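Local coordinates for protein adenylosuccinate lyase (PDB 4EEI) that probably cleaves adenylosuccinate to AMP and the related succinyl-aminoimidazole carboxamide ribotide to aminoimidazole carboxamide ribotide, releasing fumarate in both steps of purine biosynthesis, at residues B[55-60]-B[76-81]; B[205-208]-B[213-216]; B[246-251]-B[342-347]. All coordinates share one frame; numbering follows the deposited sequence.

Interaction 1: residues B[55-60]-B[76-81]; sequences PERVDE and IAEQFT
Arg-57 and Glu-78 meet in a two-pronged, side-on salt bridge that joins helix 55-65 to the turn at the C-terminal end of helix 68-77, two consecutive helices in the N-terminal part of this lyase 1 family chain. The guanidinium offers the edge that carries NE and NH2, and the carboxylate presents both of its oxygens to it. Arg-57 NE reaches Glu-78 OE2 at 2.7 Å, while Arg-57 NH2 reaches Glu-78 OE1 at 3.0 Å. The second bond is almost straight, with an N-H...O angle of 173°. Each oxygen accepts on its syn lone pair, and the two flat groups lie only 14° from coplanar, the geometry that lets two parallel N-H groups serve one carboxylate at once.

The two chains arrive differently. Arg-57 sets off with CG anti to its backbone nitrogen (chi1 176°) and then bends at chi2, bringing NE round to face the turn; Glu-78 runs extended beyond CG. Glu-78 sits inside the type I beta turn from Ala-77 to Phe-80, closed by the backbone bond from Phe-80 N to Ala-77 O. Val-58 packs on Ala-71 and Ser-75 of helix 68-77, so the same two helices also touch by van der Waals packing below the surface ion pair. Gln-79 ties the turn to the chain just before helix 55-65 through Gln-52.

The guanidinium has a further acidic partner in its own helix, making a network of one arginine and two glutamates. With a carboxylate at each of two edges, its rotation is restrained. Arg-57 NH1 donates to Glu-60 OE1 at 2.7 Å, meeting that oxygen on its anti side.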
ATOM      1  N   PRO B  55       8.110  34.706  -8.068  1.00 36.66           N
ATOM      2  CA  PRO B  55       7.673  33.412  -8.599  1.00 39.38           C
ATOM      3  C   PRO B  55       7.139  33.539 -10.023  1.00 39.94           C
ATOM      4  O   PRO B  55       7.348  32.655 -10.853  1.00 41.63           O
ATOM      5  CB  PRO B  55       6.566  32.992  -7.629  1.00 40.51           C
ATOM      6  CG  PRO B  55       6.893  33.715  -6.350  1.00 40.16           C
ATOM      7  CD  PRO B  55       7.440  35.044  -6.800  1.00 38.42           C
ATOM      8  N   GLU B  56       6.471  34.658 -10.270  0.58 41.82           N
ATOM      9  CA  GLU B  56       5.917  35.003 -11.569  0.58 45.27           C
ATOM     10  C   GLU B  56       6.984  35.029 -12.664  0.58 47.32           C
ATOM     11  O   GLU B  56       6.803  34.469 -13.745  0.58 47.87           O
ATOM     12  CB  GLU B  56       5.221  36.371 -11.472  0.58 50.00           C
ATOM     13  CG  GLU B  56       6.101  37.532 -10.933  0.58 53.44           C
ATOM     14  CD  GLU B  56       6.129  37.628  -9.411  0.58 50.63           C
ATOM     15  OE1 GLU B  56       5.494  36.791  -8.747  0.58 48.95           O
ATOM     16  OE2 GLU B  56       6.773  38.555  -8.879  0.58 51.27           O
ATOM     17  N   ARG B  57       8.098  35.686 -12.362  1.00 48.39           N
ATOM     18  CA  ARG B  57       9.211  35.847 -13.283  1.00 47.31           C
ATOM     19  C   ARG B  57       9.909  34.504 -13.524  1.00 44.28           C
ATOM     20  O   ARG B  57      10.328  34.200 -14.645  1.00 44.16           O
ATOM     21  CB  ARG B  57      10.190  36.881 -12.724  1.00 47.06           C
ATOM     22  CG  ARG B  57      11.441  37.059 -13.540  1.00 44.44           C
ATOM     23  CD  ARG B  57      11.124  37.530 -14.939  1.00 47.17           C
ATOM     24  NE  ARG B  57      12.342  37.727 -15.711  1.00 46.80           N
ATOM     25  CZ  ARG B  57      12.408  37.669 -17.036  1.00 47.20           C
ATOM     26  NH1 ARG B  57      11.318  37.421 -17.747  1.00 46.56           N
ATOM     27  NH2 ARG B  57      13.572  37.854 -17.648  1.00 45.51           N
ATOM     28  N   VAL B  58      10.019  33.699 -12.470  1.00 38.80           N
ATOM     29  CA  VAL B  58      10.597  32.367 -12.582  1.00 39.52           C
ATOM     30  C   VAL B  58       9.796  31.537 -13.586  1.00 39.05           C
ATOM     31  O   VAL B  58      10.369  30.839 -14.431  1.00 36.01           O
ATOM     32  CB  VAL B  58      10.644  31.645 -11.213  1.00 36.44           C
ATOM     33  CG1 VAL B  58      11.163  30.217 -11.374  1.00 35.53           C
ATOM     34  CG2 VAL B  58      11.520  32.417 -10.228  1.00 32.79           C
ATOM     35  N   ASP B  59       8.472  31.633 -13.500  1.00 37.90           N
ATOM     36  CA  ASP B  59       7.588  30.914 -14.410  1.00 42.05           C
ATOM     37  C   ASP B  59       7.791  31.278 -15.880  1.00 41.91           C
ATOM     38  O   ASP B  59       7.889  30.389 -16.727  1.00 41.64           O
ATOM     39  CB  ASP B  59       6.125  31.111 -14.015  1.00 44.61           C
ATOM     40  CG  ASP B  59       5.783  30.419 -12.714  1.00 49.13           C
ATOM     41  OD1 ASP B  59       6.595  29.585 -12.262  1.00 52.83           O
ATOM     42  OD2 ASP B  59       4.704  30.704 -12.150  1.00 52.09           O
ATOM     43  N   GLU B  60       7.861  32.570 -16.192  1.00 42.50           N
ATOM     44  CA  GLU B  60       8.056  32.960 -17.588  1.00 45.87           C
ATOM     45  C   GLU B  60       9.421  32.526 -18.123  1.00 45.58           C
ATOM     46  O   GLU B  60       9.533  32.107 -19.273  1.00 47.79           O
ATOM     47  CB  GLU B  60       7.796  34.455 -17.830  1.00 54.32           C
ATOM     48  CG  GLU B  60       8.238  35.406 -16.728  1.00 59.75           C
ATOM     49  CD  GLU B  60       7.855  36.861 -17.026  1.00 64.23           C
ATOM     50  OE1 GLU B  60       8.764  37.718 -17.086  1.00 62.14           O
ATOM     51  OE2 GLU B  60       6.647  37.147 -17.196  1.00 67.27           O
ATOM     52  N   ILE B  76      17.292  35.618 -10.049  1.00 34.79           N
ATOM     53  CA  ILE B  76      18.128  36.305  -9.062  1.00 36.33           C
ATOM     54  C   ILE B  76      19.240  37.122  -9.732  1.00 38.74           C
ATOM     55  O   ILE B  76      19.380  38.328  -9.494  1.00 39.01           O
ATOM     56  CB  ILE B  76      18.778  35.304  -8.079  1.00 36.38           C
ATOM     57  CG1 ILE B  76      17.715  34.517  -7.299  1.00 35.94           C
ATOM     58  CG2 ILE B  76      19.736  36.027  -7.144  1.00 35.61           C
ATOM     59  CD1 ILE B  76      16.667  35.385  -6.611  1.00 35.75           C
ATOM     60  N   ALA B  77      20.032  36.452 -10.564  1.00 38.32           N
ATOM     61  CA  ALA B  77      21.165  37.075 -11.244  1.00 43.19           C
ATOM     62  C   ALA B  77      20.804  38.341 -12.022  1.00 43.71           C
ATOM     63  O   ALA B  77      21.596  39.293 -12.082  1.00 44.26           O
ATOM     64  CB  ALA B  77      21.843  36.066 -12.166  1.00 44.10           C
ATOM     65  N   GLU B  78      19.617  38.364 -12.618  1.00 42.64           N
ATOM     66  CA  GLU B  78      19.237  39.505 -13.452  1.00 45.14           C
ATOM     67  C   GLU B  78      18.935  40.758 -12.621  1.00 44.43           C
ATOM     68  O   GLU B  78      18.715  41.840 -13.172  1.00 47.64           O
ATOM     69  CB  GLU B  78      18.066  39.150 -14.383  1.00 47.83           C
ATOM     70  CG  GLU B  78      16.713  39.026 -13.701  1.00 51.44           C
ATOM     71  CD  GLU B  78      15.603  38.638 -14.671  1.00 53.23           C
ATOM     72  OE1 GLU B  78      15.904  38.336 -15.846  1.00 55.04           O
ATOM     73  OE2 GLU B  78      14.429  38.635 -14.254  1.00 52.09           O
ATOM     74  N   GLN B  79      18.940  40.614 -11.297  1.00 40.17           N
ATOM     75  CA  GLN B  79      18.726  41.757 -10.412  1.00 41.13           C
ATOM     76  C   GLN B  79      20.050  42.427 -10.044  1.00 43.00           C
ATOM     77  O   GLN B  79      20.065  43.447  -9.361  1.00 43.12           O
ATOM     78  CB  GLN B  79      17.994  41.321  -9.140  1.00 41.87           C
ATOM     79  CG  GLN B  79      16.617  40.712  -9.389  1.00 39.19           C
ATOM     80  CD  GLN B  79      15.944  40.242  -8.114  1.00 37.99           C
ATOM     81  OE1 GLN B  79      15.852  40.985  -7.139  1.00 41.02           O
ATOM     82  NE2 GLN B  79      15.476  38.999  -8.115  1.00 35.61           N
ATOM     83  N   PHE B  80      21.158  41.858 -10.505  1.00 41.46           N
ATOM     84  CA  PHE B  80      22.484  42.345 -10.114  1.00 44.87           C
ATOM     85  C   PHE B  80      23.428  42.545 -11.293  1.00 47.32           C
ATOM     86  O   PHE B  80      23.172  42.048 -12.392  1.00 48.65           O
ATOM     87  CB  PHE B  80      23.116  41.373  -9.114  1.00 41.85           C
ATOM     88  CG  PHE B  80      22.312  41.201  -7.862  1.00 40.73           C
ATOM     89  CD1 PHE B  80      21.354  40.204  -7.769  1.00 38.23           C
ATOM     90  CD2 PHE B  80      22.496  42.059  -6.787  1.00 41.71           C
ATOM     91  CE1 PHE B  80      20.601  40.057  -6.622  1.00 37.64           C
ATOM     92  CE2 PHE B  80      21.751  41.920  -5.634  1.00 39.96           C
ATOM     93  CZ  PHE B  80      20.797  40.915  -5.551  1.00 39.14           C
ATOM     94  N   THR B  81      24.522  43.271 -11.058  1.00 44.71           N
ATOM     95  CA  THR B  81      25.581  43.407 -12.054  1.00 45.71           C
ATOM     96  C   THR B  81      26.148  42.031 -12.388  1.00 46.11           C
ATOM     97  O   THR B  81      26.058  41.101 -11.581  1.00 42.30           O
ATOM     98  CB  THR B  81      26.730  44.321 -11.563  1.00 47.29           C
ATOM     99  OG1 THR B  81      27.305  43.781 -10.364  1.00 49.75           O
ATOM    100  CG2 THR B  81      26.223  45.725 -11.285  1.00 52.15           C
TER

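Interaction 2: residues B[205-208]-B[213-216]; sequences PVEE and VIPR
Glu-207 leaves its backbone with CG anti to the nitrogen (chi1 -175°) and then bends at chi2 (63°), which carries its carboxylate across to Ile-214 and Pro-215. The branch of Ile-214 that comes forward is CG2, itself anti to the backbone nitrogen of its residue; it lies 3.4 Å from Glu-207 OE2, and the two side chains approach at a slant. The side chains of Glu-207 and Pro-215 approach from opposite directions. Pro-215 CD stands 3.6 Å from Glu-207 CD and 3.7 Å from Glu-207 CG, and Pro-215 CG lies 3.8 Å from Glu-207 OE1, so the ring rests against both the aliphatic part and the acid group of the glutamate.

These meetings are van der Waals contacts; the charge is answered by neighbours outside the two segments. Glu-207 OE2 takes a hydrogen bond from Thr-177 and a salt bridge from Arg-218, at the start of helix 217-244. Arg-163 of the second subunit makes a long, weak ion pair with OE1 and also packs on Pro-215.

Within segment 213-216, Arg-216 NH1 donates to Ile-214 O at 2.9 Å, reaching a lone pair in the carbonyl plane. The same arginine forms salt bridges with Asp-99 and Glu-309, and Asp-99 also accepts from Ile-214 N, so Ile-214 is fixed by both its backbone polar groups. The whole is a loop joining helices 192-202 and 217-244, packed at a subunit interface beside the active site: Gln-212, which binds succinate, directly precedes segment 213-216, and AMP lies about 12 Å from the Ile-214 side chain.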
ATOM      1  N   PRO B 205      23.114  19.231   9.830  1.00 26.32           N
ATOM      2  CA  PRO B 205      24.315  18.421   9.600  1.00 26.55           C
ATOM      3  C   PRO B 205      24.465  18.030   8.129  1.00 26.15           C
ATOM      4  O   PRO B 205      23.488  18.046   7.377  1.00 21.00           O
ATOM      5  CB  PRO B 205      24.063  17.172  10.447  1.00 29.57           C
ATOM      6  CG  PRO B 205      22.571  17.052  10.512  1.00 27.35           C
ATOM      7  CD  PRO B 205      22.060  18.477  10.533  1.00 26.68           C
ATOM      8  N   VAL B 206      25.686  17.668   7.744  1.00 24.56           N
ATOM      9  CA  VAL B 206      26.015  17.296   6.374  1.00 25.28           C
ATOM     10  C   VAL B 206      25.666  15.825   6.127  1.00 25.38           C
ATOM     11  O   VAL B 206      25.904  14.963   6.987  1.00 25.22           O
ATOM     12  CB  VAL B 206      27.513  17.519   6.127  1.00 30.17           C
ATOM     13  CG1 VAL B 206      27.936  16.985   4.770  1.00 34.73           C
ATOM     14  CG2 VAL B 206      27.853  19.002   6.261  1.00 29.08           C
ATOM     15  N   GLU B 207      25.089  15.541   4.963  1.00 21.37           N
ATOM     16  CA  GLU B 207      24.777  14.164   4.582  1.00 23.26           C
ATOM     17  C   GLU B 207      26.080  13.360   4.475  1.00 24.08           C
ATOM     18  O   GLU B 207      27.022  13.806   3.811  1.00 24.12           O
ATOM     19  CB  GLU B 207      24.020  14.165   3.249  1.00 23.44           C
ATOM     20  CG  GLU B 207      23.549  12.801   2.811  1.00 28.08           C
ATOM     21  CD  GLU B 207      22.549  12.222   3.774  1.00 26.86           C
ATOM     22  OE1 GLU B 207      22.827  11.165   4.382  1.00 32.27           O
ATOM     23  OE2 GLU B 207      21.476  12.829   3.921  1.00 24.54           O
ATOM     24  N   GLU B 208      26.127  12.196   5.113  1.00 22.01           N
ATOM     25  CA  GLU B 208      27.351  11.403   5.171  1.00 24.86           C
ATOM     26  C   GLU B 208      27.819  10.988   3.780  1.00 25.47           C
ATOM     27  O   GLU B 208      28.951  11.263   3.389  1.00 25.70           O
ATOM     28  CB  GLU B 208      27.146  10.161   6.040  1.00 29.43           C
ATOM     29  CG  GLU B 208      27.297  10.417   7.529  1.00 37.22           C
ATOM     30  CD  GLU B 208      26.018  10.916   8.165  1.00 38.27           C
ATOM     31  OE1 GLU B 208      24.985  10.961   7.466  1.00 32.89           O
ATOM     32  OE2 GLU B 208      26.045  11.263   9.364  1.00 39.15           O
ATOM     33  N   VAL B 213      21.841  13.758  -5.200  1.00 22.20           N
ATOM     34  CA  VAL B 213      20.731  14.035  -4.297  1.00 20.62           C
ATOM     35  C   VAL B 213      21.046  13.588  -2.874  1.00 20.60           C
ATOM     36  O   VAL B 213      21.984  12.827  -2.644  1.00 22.04           O
ATOM     37  CB  VAL B 213      19.439  13.341  -4.762  1.00 22.66           C
ATOM     38  CG1 VAL B 213      18.993  13.895  -6.105  1.00 24.82           C
ATOM     39  CG2 VAL B 213      19.646  11.837  -4.840  1.00 21.76           C
ATOM     40  N   ILE B 214      20.252  14.067  -1.924  1.00 21.48           N
ATOM     41  CA  ILE B 214      20.224  13.499  -0.580  1.00 19.79           C
ATOM     42  C   ILE B 214      19.374  12.238  -0.673  1.00 19.95           C
ATOM     43  O   ILE B 214      18.340  12.249  -1.348  1.00 22.25           O
ATOM     44  CB  ILE B 214      19.593  14.507   0.387  1.00 23.68           C
ATOM     45  CG1 ILE B 214      20.607  15.609   0.723  1.00 27.39           C
ATOM     46  CG2 ILE B 214      19.082  13.831   1.653  1.00 19.90           C
ATOM     47  CD1 ILE B 214      20.059  16.691   1.641  1.00 30.60           C
ATOM     48  N   PRO B 215      19.805  11.138  -0.028  1.00 19.03           N
ATOM     49  CA  PRO B 215      19.053   9.880  -0.192  1.00 21.84           C
ATOM     50  C   PRO B 215      17.637   9.971   0.376  1.00 18.90           C
ATOM     51  O   PRO B 215      17.407  10.615   1.407  1.00 20.49           O
ATOM     52  CB  PRO B 215      19.898   8.846   0.578  1.00 22.51           C
ATOM     53  CG  PRO B 215      20.751   9.671   1.529  1.00 21.69           C
ATOM     54  CD  PRO B 215      21.015  10.965   0.802  1.00 18.08           C
ATOM     55  N   ARG B 216      16.690   9.332  -0.301  1.00 18.87           N
ATOM     56  CA  ARG B 216      15.279   9.549   0.011  1.00 20.80           C
ATOM     57  C   ARG B 216      14.759   8.766   1.204  1.00 21.12           C
ATOM     58  O   ARG B 216      13.587   8.915   1.569  1.00 18.46           O
ATOM     59  CB  ARG B 216      14.410   9.293  -1.229  1.00 19.72           C
ATOM     60  CG  ARG B 216      13.785  10.568  -1.809  1.00 21.80           C
ATOM     61  CD  ARG B 216      14.849  11.617  -2.133  1.00 21.45           C
ATOM     62  NE  ARG B 216      14.264  12.927  -2.447  1.00 22.06           N
ATOM     63  CZ  ARG B 216      14.975  14.036  -2.627  1.00 23.51           C
ATOM     64  NH1 ARG B 216      16.298  14.000  -2.520  1.00 23.57           N
ATOM     65  NH2 ARG B 216      14.370  15.176  -2.917  1.00 27.63           N
TER

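Interaction 3: residues B[246-251]-B[342-347]; sequences SDVFEV and EDRVRS. With K (potassium ion), chain L; EDO (1,2-ethanediol), chain Z.
Arg-344 lays the edge of its guanidinium against segment 246-251, where NH1 donates to two acceptors. One is Val-248 O at 3.0 Å, and the other is Glu-250 OE2 at 2.8 Å, a salt bridge that meets the carboxylate on its anti side. Both acceptors lie near the guanidinium plane, although the planes of the two charged groups are 28° apart. Val-248 CG1 packs 3.5 Å from Arg-344 NH1, the two side chains crossing at about a right angle. Along the remaining edge, Arg-344 NH2 donates to O2 of a bound 1,2-ethanediol, probably from the crystallisation liquor, at 2.9 Å, and NE gives the same oxygen a weak bond.

That ethanediol oxygen is also a ligand of the potassium ion, as is Asp-247 O at 2.9 Å. Asp-247 O of the third subunit binds the same ion. The result is a potassium site shared between two subunits, and it joins helix 338-346 to the loop between helix 217-244 and strand 251-252, which pairs antiparallel with strand 335-336.

Farther out, Glu-250 OE2 also pairs with Arg-139 of strand 135-140, so it is shared by two arginines, and Glu-250 packs on Ile-340 and Ile-341. Asp-247 OD1 pairs with Arg-245 and with Arg-139 of the third subunit. Three residues on from the arginine, Ser-347 OG donates to Arg-344 O at 2.8 Å.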
ATOM      1  N   SER B 246     -25.938   5.415  18.274  1.00 27.47           N
ATOM      2  CA  SER B 246     -27.208   5.478  19.006  1.00 28.97           C
ATOM      3  C   SER B 246     -27.365   4.372  20.041  1.00 27.27           C
ATOM      4  O   SER B 246     -27.932   4.605  21.113  1.00 24.27           O
ATOM      5  CB  SER B 246     -28.400   5.419  18.050  1.00 27.57           C
ATOM      6  OG  SER B 246     -28.482   6.570  17.244  1.00 29.89           O
ATOM      7  N   ASP B 247     -26.900   3.178  19.693  1.00 27.11           N
ATOM      8  CA  ASP B 247     -26.990   2.019  20.570  1.00 25.83           C
ATOM      9  C   ASP B 247     -26.181   2.184  21.856  1.00 24.76           C
ATOM     10  O   ASP B 247     -26.622   1.765  22.924  1.00 35.35           O
ATOM     11  CB  ASP B 247     -26.573   0.751  19.822  1.00 28.85           C
ATOM     12  CG  ASP B 247     -27.241   0.633  18.464  1.00 28.37           C
ATOM     13  OD1 ASP B 247     -26.655   1.100  17.467  1.00 27.70           O
ATOM     14  OD2 ASP B 247     -28.356   0.076  18.394  1.00 30.19           O
ATOM     15  N   VAL B 248     -24.991   2.769  21.753  1.00 26.74           N
ATOM     16  CA  VAL B 248     -24.161   2.964  22.936  1.00 27.36           C
ATOM     17  C   VAL B 248     -24.345   4.344  23.562  1.00 30.42           C
ATOM     18  O   VAL B 248     -24.622   4.461  24.753  1.00 29.47           O
ATOM     19  CB  VAL B 248     -22.671   2.786  22.590  1.00 26.88           C
ATOM     20  CG1 VAL B 248     -21.832   2.721  23.855  1.00 31.99           C
ATOM     21  CG2 VAL B 248     -22.471   1.542  21.737  1.00 27.59           C
ATOM     22  N   PHE B 249     -24.203   5.382  22.747  1.00 27.68           N
ATOM     23  CA  PHE B 249     -24.487   6.754  23.166  1.00 30.49           C
ATOM     24  C   PHE B 249     -23.779   7.187  24.454  1.00 28.35           C
ATOM     25  O   PHE B 249     -24.391   7.833  25.303  1.00 28.92           O
ATOM     26  CB  PHE B 249     -25.992   7.003  23.275  1.00 34.77           C
ATOM     27  CG  PHE B 249     -26.385   8.425  22.994  1.00 43.27           C
ATOM     28  CD1 PHE B 249     -25.764   9.139  21.983  1.00 47.54           C
ATOM     29  CD2 PHE B 249     -27.366   9.050  23.742  1.00 47.89           C
ATOM     30  CE1 PHE B 249     -26.117  10.448  21.721  1.00 51.26           C
ATOM     31  CE2 PHE B 249     -27.725  10.359  23.486  1.00 50.81           C
ATOM     32  CZ  PHE B 249     -27.100  11.059  22.474  1.00 50.90           C
ATOM     33  N   GLU B 250     -22.507   6.839  24.606  1.00 23.96           N
ATOM     34  CA  GLU B 250     -21.779   7.200  25.819  1.00 26.64           C
ATOM     35  C   GLU B 250     -21.083   8.560  25.689  1.00 29.27           C
ATOM     36  O   GLU B 250     -20.757   9.192  26.695  1.00 28.00           O
ATOM     37  CB  GLU B 250     -20.794   6.079  26.194  1.00 28.51           C
ATOM     38  CG  GLU B 250     -21.512   4.811  26.695  1.00 32.01           C
ATOM     39  CD  GLU B 250     -20.581   3.657  27.063  1.00 35.04           C
ATOM     40  OE1 GLU B 250     -19.337   3.812  26.965  1.00 32.22           O
ATOM     41  OE2 GLU B 250     -21.111   2.585  27.453  1.00 33.47           O
ATOM     42  N   VAL B 251     -20.867   9.011  24.452  1.00 25.00           N
ATOM     43  CA  VAL B 251     -20.329  10.354  24.208  1.00 25.23           C
ATOM     44  C   VAL B 251     -21.031  10.981  23.009  1.00 26.45           C
ATOM     45  O   VAL B 251     -21.680  10.282  22.235  1.00 22.57           O
ATOM     46  CB  VAL B 251     -18.814  10.329  23.864  1.00 24.85           C
ATOM     47  CG1 VAL B 251     -18.015   9.576  24.919  1.00 25.65           C
ATOM     48  CG2 VAL B 251     -18.595   9.685  22.493  1.00 25.96           C
ATOM     49  N   GLU B 342     -22.148   4.740  33.330  1.00 30.74           N
ATOM     50  CA  GLU B 342     -22.117   3.989  34.577  1.00 34.65           C
ATOM     51  C   GLU B 342     -23.375   3.143  34.792  1.00 36.00           C
ATOM     52  O   GLU B 342     -23.328   2.102  35.450  1.00 34.88           O
ATOM     53  CB  GLU B 342     -21.858   4.940  35.751  1.00 36.21           C
ATOM     54  CG  GLU B 342     -20.533   5.700  35.599  1.00 35.51           C
ATOM     55  CD  GLU B 342     -20.077   6.405  36.875  1.00 40.86           C
ATOM     56  OE1 GLU B 342     -20.888   7.113  37.510  1.00 42.43           O
ATOM     57  OE2 GLU B 342     -18.891   6.253  37.234  1.00 40.18           O
ATOM     58  N   ASP B 343     -24.498   3.582  34.237  1.00 32.59           N
ATOM     59  CA  ASP B 343     -25.726   2.793  34.328  1.00 34.89           C
ATOM     60  C   ASP B 343     -25.592   1.483  33.545  1.00 37.47           C
ATOM     61  O   ASP B 343     -26.186   0.464  33.906  1.00 35.79           O
ATOM     62  CB  ASP B 343     -26.927   3.590  33.823  1.00 36.73           C
ATOM     63  CG  ASP B 343     -27.465   4.566  34.860  1.00 48.28           C
ATOM     64  OD1 ASP B 343     -27.090   4.461  36.049  1.00 50.08           O
ATOM     65  OD2 ASP B 343     -28.275   5.437  34.477  1.00 47.87           O
ATOM     66  N   ARG B 344     -24.807   1.515  32.477  1.00 31.75           N
ATOM     67  CA  ARG B 344     -24.564   0.322  31.681  1.00 31.88           C
ATOM     68  C   ARG B 344     -23.763  -0.707  32.488  1.00 33.68           C
ATOM     69  O   ARG B 344     -24.004  -1.910  32.386  1.00 33.75           O
ATOM     70  CB  ARG B 344     -23.860   0.700  30.368  1.00 31.00           C
ATOM     71  CG  ARG B 344     -23.471  -0.466  29.485  1.00 32.72           C
ATOM     72  CD  ARG B 344     -23.146  -0.002  28.061  1.00 30.54           C
ATOM     73  NE  ARG B 344     -24.363   0.267  27.293  1.00 32.30           N
ATOM     74  CZ  ARG B 344     -24.632   1.413  26.675  1.00 31.69           C
ATOM     75  NH1 ARG B 344     -23.767   2.419  26.719  1.00 29.85           N
ATOM     76  NH2 ARG B 344     -25.770   1.552  26.006  1.00 36.69           N
ATOM     77  N   VAL B 345     -22.829  -0.231  33.309  1.00 29.60           N
ATOM     78  CA  VAL B 345     -22.124  -1.106  34.243  1.00 29.62           C
ATOM     79  C   VAL B 345     -23.106  -1.701  35.244  1.00 34.57           C
ATOM     80  O   VAL B 345     -23.048  -2.885  35.550  1.00 32.94           O
ATOM     81  CB  VAL B 345     -21.000  -0.356  34.984  1.00 33.25           C
ATOM     82  CG1 VAL B 345     -20.364  -1.243  36.042  1.00 31.60           C
ATOM     83  CG2 VAL B 345     -19.940   0.110  33.991  1.00 32.25           C
ATOM     84  N   ARG B 346     -24.022  -0.875  35.743  1.00 38.03           N
ATOM     85  CA  ARG B 346     -25.029  -1.346  36.684  1.00 40.77           C
ATOM     86  C   ARG B 346     -25.948  -2.391  36.066  1.00 43.31           C
ATOM     87  O   ARG B 346     -26.402  -3.309  36.744  1.00 47.03           O
ATOM     88  CB  ARG B 346     -25.878  -0.178  37.182  1.00 44.28           C
ATOM     89  CG  ARG B 346     -25.161   0.800  38.081  1.00 45.50           C
ATOM     90  CD  ARG B 346     -26.143   1.838  38.588  1.00 50.52           C
ATOM     91  NE  ARG B 346     -25.611   2.610  39.704  1.00 53.34           N
ATOM     92  CZ  ARG B 346     -25.029   3.798  39.582  1.00 53.39           C
ATOM     93  NH1 ARG B 346     -24.580   4.428  40.660  1.00 56.54           N
ATOM     94  NH2 ARG B 346     -24.903   4.360  38.385  1.00 49.55           N
ATOM     95  N   SER B 347     -26.232  -2.237  34.778  1.00 42.20           N
ATOM     96  CA  SER B 347     -27.180  -3.114  34.095  1.00 46.40           C
ATOM     97  C   SER B 347     -26.594  -4.497  33.789  1.00 47.00           C
ATOM     98  O   SER B 347     -27.320  -5.402  33.375  1.00 49.76           O
ATOM     99  CB  SER B 347     -27.680  -2.457  32.803  1.00 48.48           C
ATOM    100  OG  SER B 347     -26.668  -2.463  31.807  1.00 52.91           O
TER
HETATM  101  K     K L 510     -27.826  -0.681  23.777  1.00 64.82           K
HETATM  102  C1  EDO Z 514     -26.986  -1.183  28.495  1.00 67.28           C
HETATM  103  O1  EDO Z 514     -28.316  -0.702  28.230  1.00 71.18           O
HETATM  104  C2  EDO Z 514     -26.492  -2.076  27.359  1.00 61.39           C
HETATM  105  O2  EDO Z 514     -26.394  -1.316  26.143  1.00 58.04           O
HETATM  106  O   HOH W   1     -29.533  -2.280  24.517  1.00 45.73           O
HETATM  107  O   HOH W   2     -28.975   1.553  24.921  1.00 45.23           O

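How the interactions relate
Interactions 1, 2 and 3 follow one another along the chain, each closing before the next opens. Interactions 1 and 2 lie on the same side of the chain's centre, with centres 28 Å apart and nearest atoms about 18 Å apart. Interaction 3 is on the opposite side, its centre 65 Å from that of interaction 1 and 54 Å from that of interaction 2. Helix 217-244 spans much of this gap: it begins just after segment 213-216 and ends just before segment 246-251. Interaction 1 is touched by no other subunit, whereas interactions 2 and 3 meet the second and third subunits respectively, so different ends of this elongated chain serve different interfaces of the tetramer.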